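Putative alpha-N-acetylgalactosaminidase (Bacillus halodurans C-125, PDB 3CC1) probably hydrolyses terminal alpha-linked N-acetylgalactosamine from glycoconjugates, as a TIM-barrel glycosidase of the alpha-galactosidase type with a C-terminal beta sandwich. Local coordinates at residues H113-I118 with C146-D151. Sequence-based numbering, arbitrary orientation. Where two conformers were deposited one is given.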
loop_
_atom_site.group_PDB
_atom_site.type_symbol
_atom_site.label_atom_id
_atom_site.label_comp_id
_atom_site.label_asym_id
_atom_site.label_seq_id
_atom_site.Cartn_x
_atom_site.Cartn_y
_atom_site.Cartn_z
ATOM N N HIS A 113 13.520 -32.466 -4.290
ATOM C CA HIS A 113 13.599 -31.167 -4.988
ATOM C C HIS A 113 14.807 -31.154 -5.852
ATOM O O HIS A 113 15.865 -31.610 -5.463
ATOM C CB HIS A 113 13.715 -29.969 -4.026
ATOM C CG HIS A 113 12.453 -29.609 -3.309
ATOM N ND1 HIS A 113 12.134 -28.298 -2.983
ATOM C CD2 HIS A 113 11.469 -30.384 -2.784
ATOM C CE1 HIS A 113 10.965 -28.292 -2.353
ATOM N NE2 HIS A 113 10.548 -29.543 -2.209
ATOM N N ILE A 114 14.639 -30.635 -7.057
ATOM C CA ILE A 114 15.736 -30.403 -7.947
ATOM C C ILE A 114 15.777 -28.908 -8.301
ATOM O O ILE A 114 14.775 -28.210 -8.182
ATOM C CB ILE A 114 15.615 -31.298 -9.202
ATOM C CG1 ILE A 114 14.467 -30.832 -10.095
ATOM C CG2 ILE A 114 15.444 -32.781 -8.780
ATOM C CD1 ILE A 114 14.326 -31.606 -11.398
HETATM N N MSE A 115 16.955 -28.442 -8.744
HETATM C CA MSE A 115 17.146 -27.130 -9.318
HETATM C C MSE A 115 16.982 -27.206 -10.832
HETATM O O MSE A 115 17.391 -28.178 -11.496
HETATM C CB MSE A 115 18.559 -26.627 -9.018
HETATM C CG MSE A 115 18.856 -26.517 -7.542
HETATM SE SE MSE A 115 17.962 -25.009 -6.698
HETATM C CE MSE A 115 18.645 -23.561 -7.826
ATOM N N ARG A 116 16.302 -26.216 -11.361
ATOM C CA ARG A 116 16.190 -26.049 -12.788
ATOM C C ARG A 116 17.565 -26.049 -13.428
ATOM O O ARG A 116 18.491 -25.412 -12.920
ATOM C CB ARG A 116 15.550 -24.700 -13.076
ATOM C CG ARG A 116 15.438 -24.342 -14.544
ATOM C CD ARG A 116 15.004 -22.879 -14.730
ATOM N NE ARG A 116 15.974 -21.923 -14.217
ATOM C CZ ARG A 116 16.905 -21.316 -14.960
ATOM N NH1 ARG A 116 17.018 -21.582 -16.239
ATOM N NH2 ARG A 116 17.743 -20.466 -14.417
ATOM N N GLY A 117 17.647 -26.705 -14.584
ATOM C CA GLY A 117 18.824 -26.625 -15.459
ATOM C C GLY A 117 19.727 -27.842 -15.464
ATOM O O GLY A 117 19.311 -28.991 -15.235
ATOM N N ILE A 118 20.989 -27.565 -15.729
ATOM C CA ILE A 118 21.995 -28.578 -15.886
ATOM C C ILE A 118 23.224 -28.120 -15.085
ATOM O O ILE A 118 23.522 -26.951 -15.039
ATOM C CB ILE A 118 22.370 -28.733 -17.396
ATOM C CG1 ILE A 118 23.347 -29.889 -17.607
ATOM C CG2 ILE A 118 22.941 -27.414 -17.976
ATOM C CD1 ILE A 118 23.536 -30.290 -19.084
ATOM N N CYS A 146 20.996 -18.842 -11.596
ATOM C CA CYS A 146 20.109 -18.667 -10.478
ATOM C C CYS A 146 20.831 -17.745 -9.524
ATOM O O CYS A 146 21.982 -18.005 -9.193
ATOM C CB CYS A 146 19.822 -19.991 -9.789
ATOM S SG CYS A 146 18.918 -19.775 -8.233
ATOM N N PRO A 147 20.187 -16.622 -9.123
ATOM C CA PRO A 147 20.948 -15.677 -8.328
ATOM C C PRO A 147 21.205 -16.112 -6.905
ATOM O O PRO A 147 22.031 -15.517 -6.280
ATOM C CB PRO A 147 20.070 -14.417 -8.335
ATOM C CG PRO A 147 18.770 -14.850 -8.693
ATOM C CD PRO A 147 18.914 -16.036 -9.561
ATOM N N TRP A 148 20.567 -17.170 -6.427
ATOM C CA TRP A 148 20.712 -17.555 -5.021
ATOM C C TRP A 148 21.444 -18.889 -4.824
ATOM O O TRP A 148 21.611 -19.376 -3.700
ATOM C CB TRP A 148 19.348 -17.559 -4.322
ATOM C CG TRP A 148 18.210 -18.174 -5.040
ATOM C CD1 TRP A 148 17.298 -17.529 -5.820
ATOM C CD2 TRP A 148 17.793 -19.543 -4.990
ATOM N NE1 TRP A 148 16.370 -18.404 -6.287
ATOM C CE2 TRP A 148 16.639 -19.654 -5.799
ATOM C CE3 TRP A 148 18.298 -20.688 -4.376
ATOM C CZ2 TRP A 148 15.967 -20.864 -5.996
ATOM C CZ3 TRP A 148 17.613 -21.903 -4.559
ATOM C CH2 TRP A 148 16.461 -21.971 -5.358
ATOM N N ASN A 149 21.917 -19.439 -5.942
ATOM C CA ASN A 149 22.574 -20.740 -5.955
ATOM C C ASN A 149 23.375 -21.028 -7.219
ATOM O O ASN A 149 22.839 -21.028 -8.326
ATOM C CB ASN A 149 21.508 -21.815 -5.760
ATOM C CG ASN A 149 22.034 -23.203 -5.994
ATOM O OD1 ASN A 149 22.193 -23.635 -7.147
ATOM N ND2 ASN A 149 22.294 -23.924 -4.898
ATOM N N THR A 150 24.662 -21.326 -7.030
ATOM C CA THR A 150 25.607 -21.494 -8.143
ATOM C C THR A 150 25.624 -22.903 -8.820
ATOM O O THR A 150 26.474 -23.160 -9.662
ATOM C CB THR A 150 27.078 -21.202 -7.691
ATOM O OG1 THR A 150 27.387 -22.022 -6.555
ATOM C CG2 THR A 150 27.269 -19.755 -7.290
ATOM N N ASP A 151 24.695 -23.786 -8.477
ATOM C CA ASP A 151 24.833 -25.195 -8.879
ATOM C C ASP A 151 24.661 -25.400 -10.398
ATOM O O ASP A 151 25.311 -26.244 -11.004
ATOM C CB ASP A 151 23.789 -26.089 -8.146
ATOM C CG ASP A 151 24.074 -26.278 -6.658
ATOM O OD1 ASP A 151 25.241 -26.054 -6.212
ATOM O OD2 ASP A 151 23.103 -26.698 -5.950
#
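Asp151 OD2 is held by two hydrogen bonds: one from Asn149 ND2 at 3.1 Å, the other with Tyr57 OH. The amide donor lies almost straight above the carboxylate plane, while Asp151 OD2 sits in the plane of the Asn149 amide. The other end of that amide closes an Asx turn, Asn149 OD1 accepting from Asp151 N at 2.8 Å, which in this conformer sets how the carboxamide is turned.

Into this loop runs the side chain of Met115, a selenomethionine at the C-terminal end of barrel strand 109-115, the end where active sites of this fold lie. Bent at chi2 and chi3, it brings SE and CE tip to tip against Trp148 and Asn149. Met115 SE lies 3.6 Å from Trp148 CH2 in a Met-aromatic contact, approaching the six-membered ring obliquely, 57° off its normal. Met115 CE fits among three neighbours: Trp148 CH2, Asn149 OD1 at 3.6 Å and Cys146 SG at 3.8 Å.

In the type I turn 146-149, Cys146 SG (anti to the backbone N, chi1 171°) lies 3.3 Å above the Trp148 indole plane, over its centre, and accepts a long hydrogen bond from Trp148 N at 3.6 Å. An alanine at Cys146 would remove SG and would probably loosen both the indole and the selenomethionine methyl. Arg190 of a neighbouring subunit makes a cation-pi contact with the same indole. A sulfate and an imidazole, each about 4 Å from the Trp148 side chain, are consistent with a pocket here.

No hydrogen bond crosses between 113-118 and 146-151. Strand end and loop meet through the Met115 thioether (selenium here, sulfur in the native protein) and its methyl, against Cys146 SG, Trp148 CZ3 and CH2 and the Asn149 carboxamide, whereas Asn149 and Asp151 set the loop's shape from within.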